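6-O-methylguanine DNA methyltransferase (Enterococcus faecalis, PDB 2B6C) is of unknown function but is predicted to be a DNA alkylation repair enzyme. Local coordinates at residues 83-97 against 110-124. Sequence-based numbering, arbitrary orientation. Where two conformers were deposited one is given.
Sequences VQRFSLEEVVAFKAY and WRKFFGSWVALHLTE. With SO4 (sulfate ion), chain I.
F113 drives its CZ edge against the face of F94, a steeply inclined edge-to-face pair with centroids 5.0 Å apart. With CG anti to its backbone N (chi1 171°), F113 swings toward 83-97, and F86 meets its rim, CD2 lying 3.8 Å from F113 CZ. While F94 CD2 meets F113, F94 CD1 meets W110 CZ3; W110 also touches Y97 CB with CZ2 at 3.3 Å near the indole rim, and the Y97 and W110 rings run nearly parallel but barely overlap. F114 slides past V91, CE1 3.6 Å from V91 CG1, while V91 CG2 sits over the pyrrole face of W117. V83 packs on F113, W117 CB and L120, its CG1 touching L120 CD1 at 3.6 Å. At the polar edge, W117 NE1 gives a hydrogen bond of 2.9 Å to F86 O, nearly straight (161°) and in the indole plane, which fixes the rotation of the indole beside the start of helix 88-94. There S87 and E90 form a capping box, S87 N to E90 OE1 and, weakly, E90 N to S87 OG; E90 also makes a salt bridge to K53. An aromatic cluster with aliphatic flanks thus packs antiparallel segments 88-94 and 110-120 (163°), consistent with the HEAT-like helical-repeat solenoid of AlkD-type proteins.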
loop_
_atom_site.group_PDB
_atom_site.type_symbol
_atom_site.label_atom_id
_atom_site.label_comp_id
_atom_site.label_asym_id
_atom_site.label_seq_id
_atom_site.Cartn_x
_atom_site.Cartn_y
_atom_site.Cartn_z
ATOM N N VAL B 83 0.371 1.079 8.304
ATOM C CA VAL B 83 1.781 1.087 8.700
ATOM C C VAL B 83 2.558 2.316 8.153
ATOM O O VAL B 83 3.332 2.935 8.885
ATOM C CB VAL B 83 2.470 -0.285 8.322
ATOM C CG1 VAL B 83 2.464 -0.544 6.786
ATOM C CG2 VAL B 83 3.853 -0.448 8.943
ATOM N N GLN B 84 2.297 2.675 6.895
ATOM C CA GLN B 84 2.897 3.827 6.229
ATOM C C GLN B 84 2.582 5.182 6.859
ATOM O O GLN B 84 3.363 6.117 6.694
ATOM C CB GLN B 84 2.492 3.864 4.760
ATOM C CG GLN B 84 3.083 2.747 3.993
ATOM C CD GLN B 84 2.978 2.962 2.504
ATOM O OE1 GLN B 84 1.943 2.682 1.888
ATOM N NE2 GLN B 84 4.064 3.440 1.911
ATOM N N ARG B 85 1.455 5.268 7.564
ATOM C CA ARG B 85 0.983 6.494 8.202
ATOM C C ARG B 85 1.707 6.869 9.504
ATOM O O ARG B 85 1.599 8.013 9.967
ATOM C CB ARG B 85 -0.531 6.404 8.474
ATOM C CG ARG B 85 -1.389 6.269 7.195
ATOM C CD ARG B 85 -2.887 6.288 7.558
ATOM N NE ARG B 85 -3.219 7.542 8.223
ATOM C CZ ARG B 85 -4.352 7.824 8.852
ATOM N NH1 ARG B 85 -5.345 6.939 8.924
ATOM N NH2 ARG B 85 -4.491 9.011 9.419
ATOM N N PHE B 86 2.449 5.923 10.092
ATOM C CA PHE B 86 3.102 6.205 11.369
ATOM C C PHE B 86 4.513 6.759 11.238
ATOM O O PHE B 86 5.338 6.209 10.515
ATOM C CB PHE B 86 3.100 4.978 12.280
ATOM C CG PHE B 86 1.752 4.397 12.471
ATOM C CD1 PHE B 86 0.775 5.110 13.184
ATOM C CD2 PHE B 86 1.436 3.158 11.939
ATOM C CE1 PHE B 86 -0.490 4.598 13.343
ATOM C CE2 PHE B 86 0.132 2.627 12.099
ATOM C CZ PHE B 86 -0.803 3.353 12.806
ATOM N N SER B 87 4.779 7.831 11.986
ATOM C CA SER B 87 6.128 8.348 12.167
ATOM C C SER B 87 6.896 7.460 13.141
ATOM O O SER B 87 6.306 6.589 13.784
ATOM C CB SER B 87 6.050 9.748 12.747
ATOM O OG SER B 87 5.388 9.671 13.991
ATOM N N LEU B 88 8.207 7.685 13.248
ATOM C CA LEU B 88 9.026 6.983 14.218
ATOM C C LEU B 88 8.440 7.075 15.614
ATOM O O LEU B 88 8.366 6.081 16.308
ATOM C CB LEU B 88 10.468 7.513 14.230
ATOM C CG LEU B 88 11.438 6.947 15.302
ATOM C CD1 LEU B 88 11.599 5.427 15.215
ATOM C CD2 LEU B 88 12.790 7.639 15.148
ATOM N N GLU B 89 8.040 8.276 16.020
ATOM C CA GLU B 89 7.551 8.510 17.382
ATOM C C GLU B 89 6.272 7.725 17.687
ATOM O O GLU B 89 6.099 7.220 18.820
ATOM C CB GLU B 89 7.398 10.018 17.662
ATOM C CG GLU B 89 7.478 10.934 16.401
ATOM C CD GLU B 89 8.870 11.023 15.761
ATOM O OE1 GLU B 89 8.956 11.003 14.510
ATOM O OE2 GLU B 89 9.883 11.120 16.508
ATOM N N GLU B 90 5.387 7.614 16.692
ATOM C CA GLU B 90 4.167 6.822 16.808
ATOM C C GLU B 90 4.466 5.343 16.870
ATOM O O GLU B 90 3.784 4.609 17.600
ATOM C CB GLU B 90 3.180 7.142 15.678
ATOM C CG GLU B 90 2.642 8.568 15.759
ATOM C CD GLU B 90 1.958 9.056 14.490
ATOM O OE1 GLU B 90 2.266 8.595 13.380
ATOM O OE2 GLU B 90 1.106 9.955 14.584
ATOM N N VAL B 91 5.468 4.886 16.111
ATOM C CA VAL B 91 5.824 3.468 16.142
ATOM C C VAL B 91 6.411 3.108 17.508
ATOM O O VAL B 91 6.089 2.056 18.067
ATOM C CB VAL B 91 6.779 3.038 14.961
ATOM C CG1 VAL B 91 7.328 1.626 15.170
ATOM C CG2 VAL B 91 6.004 3.044 13.669
ATOM N N VAL B 92 7.243 4.003 18.054
ATOM C CA VAL B 92 7.819 3.780 19.388
ATOM C C VAL B 92 6.700 3.639 20.427
ATOM O O VAL B 92 6.832 2.853 21.340
ATOM C CB VAL B 92 8.823 4.902 19.775
ATOM C CG1 VAL B 92 9.334 4.755 21.217
ATOM C CG2 VAL B 92 10.006 4.906 18.810
ATOM N N ALA B 93 5.593 4.380 20.271
ATOM C CA ALA B 93 4.495 4.352 21.259
ATOM C C ALA B 93 3.727 3.031 21.173
ATOM O O ALA B 93 3.205 2.535 22.188
ATOM C CB ALA B 93 3.543 5.576 21.102
ATOM N N PHE B 94 3.705 2.415 19.991
ATOM C CA PHE B 94 3.069 1.085 19.875
ATOM C C PHE B 94 3.771 -0.030 20.692
ATOM O O PHE B 94 3.169 -1.056 20.962
ATOM C CB PHE B 94 2.962 0.613 18.428
ATOM C CG PHE B 94 1.807 1.201 17.651
ATOM C CD1 PHE B 94 0.495 0.781 17.883
ATOM C CD2 PHE B 94 2.042 2.137 16.636
ATOM C CE1 PHE B 94 -0.562 1.288 17.115
ATOM C CE2 PHE B 94 0.991 2.662 15.875
ATOM C CZ PHE B 94 -0.313 2.224 16.120
ATOM N N LYS B 95 5.033 0.169 21.071
ATOM C CA LYS B 95 5.741 -0.835 21.871
ATOM C C LYS B 95 5.015 -1.106 23.198
ATOM O O LYS B 95 5.070 -2.223 23.708
ATOM C CB LYS B 95 7.238 -0.473 22.091
ATOM C CG LYS B 95 7.881 -1.275 23.260
ATOM C CD LYS B 95 9.396 -1.288 23.287
ATOM C CE LYS B 95 9.902 -2.040 24.540
ATOM N NZ LYS B 95 9.456 -1.339 25.792
ATOM N N ALA B 96 4.304 -0.098 23.725
ATOM C CA ALA B 96 3.504 -0.265 24.929
ATOM C C ALA B 96 2.487 -1.415 24.840
ATOM O O ALA B 96 2.089 -1.960 25.870
ATOM C CB ALA B 96 2.803 1.074 25.362
ATOM N N TYR B 97 2.059 -1.776 23.633
ATOM C CA TYR B 97 1.073 -2.846 23.450
ATOM C C TYR B 97 1.663 -4.256 23.489
ATOM O O TYR B 97 0.947 -5.209 23.789
ATOM C CB TYR B 97 0.336 -2.713 22.121
ATOM C CG TYR B 97 -0.689 -1.613 22.039
ATOM C CD1 TYR B 97 -1.916 -1.730 22.677
ATOM C CD2 TYR B 97 -0.437 -0.462 21.280
ATOM C CE1 TYR B 97 -2.880 -0.709 22.584
ATOM C CE2 TYR B 97 -1.382 0.570 21.179
ATOM C CZ TYR B 97 -2.603 0.440 21.834
ATOM O OH TYR B 97 -3.556 1.458 21.729
ATOM N N TRP B 110 2.171 -8.332 16.465
ATOM C CA TRP B 110 2.916 -7.064 16.672
ATOM C C TRP B 110 4.298 -7.068 15.998
ATOM O O TRP B 110 4.712 -6.055 15.431
ATOM C CB TRP B 110 3.117 -6.705 18.158
ATOM C CG TRP B 110 1.885 -6.147 18.807
ATOM C CD1 TRP B 110 1.205 -6.670 19.892
ATOM C CD2 TRP B 110 1.185 -4.952 18.429
ATOM N NE1 TRP B 110 0.125 -5.872 20.197
ATOM C CE2 TRP B 110 0.094 -4.809 19.328
ATOM C CE3 TRP B 110 1.389 -3.973 17.428
ATOM C CZ2 TRP B 110 -0.828 -3.750 19.234
ATOM C CZ3 TRP B 110 0.483 -2.896 17.350
ATOM C CH2 TRP B 110 -0.618 -2.799 18.253
ATOM N N ARG B 111 4.996 -8.202 16.066
ATOM C CA ARG B 111 6.317 -8.317 15.479
ATOM C C ARG B 111 6.253 -8.044 13.966
ATOM O O ARG B 111 7.113 -7.320 13.413
ATOM C CB ARG B 111 6.948 -9.693 15.765
ATOM C CG ARG B 111 8.309 -9.904 15.015
ATOM C CD ARG B 111 8.080 -10.623 13.676
ATOM N NE ARG B 111 7.620 -11.987 13.936
ATOM C CZ ARG B 111 7.053 -12.772 13.032
ATOM N NH1 ARG B 111 6.881 -12.327 11.799
ATOM N NH2 ARG B 111 6.675 -14.004 13.359
ATOM N N LYS B 112 5.236 -8.614 13.327
ATOM C CA LYS B 112 4.933 -8.349 11.917
ATOM C C LYS B 112 4.704 -6.881 11.629
ATOM O O LYS B 112 5.197 -6.392 10.642
ATOM C CB LYS B 112 3.742 -9.174 11.421
ATOM C CG LYS B 112 4.109 -10.596 11.210
ATOM C CD LYS B 112 2.880 -11.504 10.958
ATOM C CE LYS B 112 3.095 -12.906 11.548
ATOM N NZ LYS B 112 2.253 -13.959 10.885
ATOM N N PHE B 113 3.966 -6.185 12.496
ATOM C CA PHE B 113 3.843 -4.738 12.383
ATOM C C PHE B 113 5.196 -4.005 12.436
ATOM O O PHE B 113 5.484 -3.170 11.552
ATOM C CB PHE B 113 2.871 -4.179 13.425
ATOM C CG PHE B 113 2.871 -2.691 13.493
ATOM C CD1 PHE B 113 2.240 -1.931 12.491
ATOM C CD2 PHE B 113 3.510 -2.037 14.541
ATOM C CE1 PHE B 113 2.226 -0.537 12.556
ATOM C CE2 PHE B 113 3.523 -0.667 14.619
ATOM C CZ PHE B 113 2.859 0.100 13.622
ATOM N N PHE B 114 6.013 -4.292 13.455
ATOM C CA PHE B 114 7.343 -3.649 13.578
ATOM C C PHE B 114 8.279 -4.020 12.424
ATOM O O PHE B 114 9.059 -3.187 11.957
ATOM C CB PHE B 114 7.979 -3.889 14.973
ATOM C CG PHE B 114 7.214 -3.198 16.092
ATOM C CD1 PHE B 114 7.360 -1.821 16.309
ATOM C CD2 PHE B 114 6.333 -3.906 16.895
ATOM C CE1 PHE B 114 6.634 -1.165 17.317
ATOM C CE2 PHE B 114 5.598 -3.271 17.897
ATOM C CZ PHE B 114 5.744 -1.886 18.104
ATOM N N GLY B 115 8.175 -5.258 11.943
ATOM C CA GLY B 115 9.017 -5.712 10.837
ATOM C C GLY B 115 8.616 -5.030 9.547
ATOM O O GLY B 115 9.476 -4.689 8.733
ATOM N N SER B 116 7.307 -4.851 9.340
ATOM C CA SER B 116 6.831 -4.149 8.140
ATOM C C SER B 116 7.255 -2.694 8.119
ATOM O O SER B 116 7.595 -2.186 7.049
ATOM C CB SER B 116 5.313 -4.194 7.977
ATOM O OG SER B 116 4.959 -5.546 8.056
ATOM N N TRP B 117 7.173 -2.038 9.283
ATOM C CA TRP B 117 7.526 -0.639 9.411
ATOM C C TRP B 117 9.009 -0.434 9.142
ATOM O O TRP B 117 9.408 0.489 8.418
ATOM C CB TRP B 117 7.122 -0.076 10.773
ATOM C CG TRP B 117 7.203 1.435 10.784
ATOM C CD1 TRP B 117 6.235 2.317 10.401
ATOM C CD2 TRP B 117 8.346 2.227 11.157
ATOM N NE1 TRP B 117 6.694 3.604 10.528
ATOM C CE2 TRP B 117 7.988 3.578 10.992
ATOM C CE3 TRP B 117 9.640 1.914 11.624
ATOM C CZ2 TRP B 117 8.881 4.647 11.273
ATOM C CZ3 TRP B 117 10.535 2.975 11.902
ATOM C CH2 TRP B 117 10.145 4.321 11.718
ATOM N N VAL B 118 9.821 -1.298 9.741
ATOM C CA VAL B 118 11.257 -1.320 9.494
ATOM C C VAL B 118 11.565 -1.655 8.007
ATOM O O VAL B 118 12.394 -1.011 7.409
ATOM C CB VAL B 118 11.954 -2.309 10.489
ATOM C CG1 VAL B 118 13.275 -2.737 9.992
ATOM C CG2 VAL B 118 12.079 -1.680 11.876
ATOM N N ALA B 119 10.891 -2.642 7.407
ATOM C CA ALA B 119 11.060 -2.882 5.948
ATOM C C ALA B 119 10.813 -1.584 5.146
ATOM O O ALA B 119 11.509 -1.298 4.164
ATOM C CB ALA B 119 10.144 -3.983 5.470
ATOM N N LEU B 120 9.831 -0.787 5.584
ATOM C CA LEU B 120 9.564 0.509 4.945
ATOM C C LEU B 120 10.562 1.623 5.302
ATOM O O LEU B 120 10.643 2.611 4.594
ATOM C CB LEU B 120 8.133 0.972 5.262
ATOM C CG LEU B 120 7.023 0.053 4.720
ATOM C CD1 LEU B 120 5.682 0.370 5.397
ATOM C CD2 LEU B 120 6.917 0.199 3.195
ATOM N N HIS B 121 11.300 1.482 6.404
ATOM C CA HIS B 121 12.164 2.558 6.943
ATOM C C HIS B 121 13.444 1.928 7.506
ATOM O O HIS B 121 13.684 1.940 8.737
ATOM C CB HIS B 121 11.456 3.306 8.085
ATOM C CG HIS B 121 10.094 3.828 7.732
ATOM N ND1 HIS B 121 9.894 5.082 7.183
ATOM C CD2 HIS B 121 8.866 3.273 7.861
ATOM C CE1 HIS B 121 8.600 5.273 6.984
ATOM N NE2 HIS B 121 7.953 4.197 7.401
ATOM N N LEU B 122 14.241 1.370 6.603
ATOM C CA LEU B 122 15.347 0.476 6.907
ATOM C C LEU B 122 16.471 1.135 7.675
ATOM O O LEU B 122 17.182 0.464 8.422
ATOM C CB LEU B 122 15.915 -0.122 5.616
ATOM C CG LEU B 122 15.218 -1.381 5.093
ATOM C CD1 LEU B 122 15.615 -1.620 3.612
ATOM C CD2 LEU B 122 15.556 -2.600 5.968
ATOM N N THR B 123 16.637 2.439 7.482
ATOM C CA THR B 123 17.579 3.210 8.276
ATOM C C THR B 123 17.201 3.267 9.770
ATOM O O THR B 123 18.083 3.506 10.610
ATOM C CB THR B 123 17.793 4.650 7.709
ATOM O OG1 THR B 123 16.558 5.387 7.752
ATOM C CG2 THR B 123 18.314 4.583 6.256
ATOM N N GLU B 124 15.921 3.042 10.093
ATOM C CA GLU B 124 15.471 2.992 11.498
ATOM C C GLU B 124 15.503 1.607 12.133
ATOM O O GLU B 124 15.019 1.438 13.251
ATOM C CB GLU B 124 14.058 3.550 11.655
ATOM C CG GLU B 124 13.897 4.992 11.232
ATOM C CD GLU B 124 14.649 5.968 12.097
ATOM O OE1 GLU B 124 14.689 7.135 11.695
ATOM O OE2 GLU B 124 15.185 5.596 13.174
HETATM S S SO4 I . 10.598 -3.675 29.048
HETATM O O1 SO4 I . 9.561 -2.926 29.760
HETATM O O2 SO4 I . 11.914 -3.512 29.703
HETATM O O3 SO4 I . 10.744 -3.093 27.701
HETATM O O4 SO4 I . 10.210 -5.099 28.988
#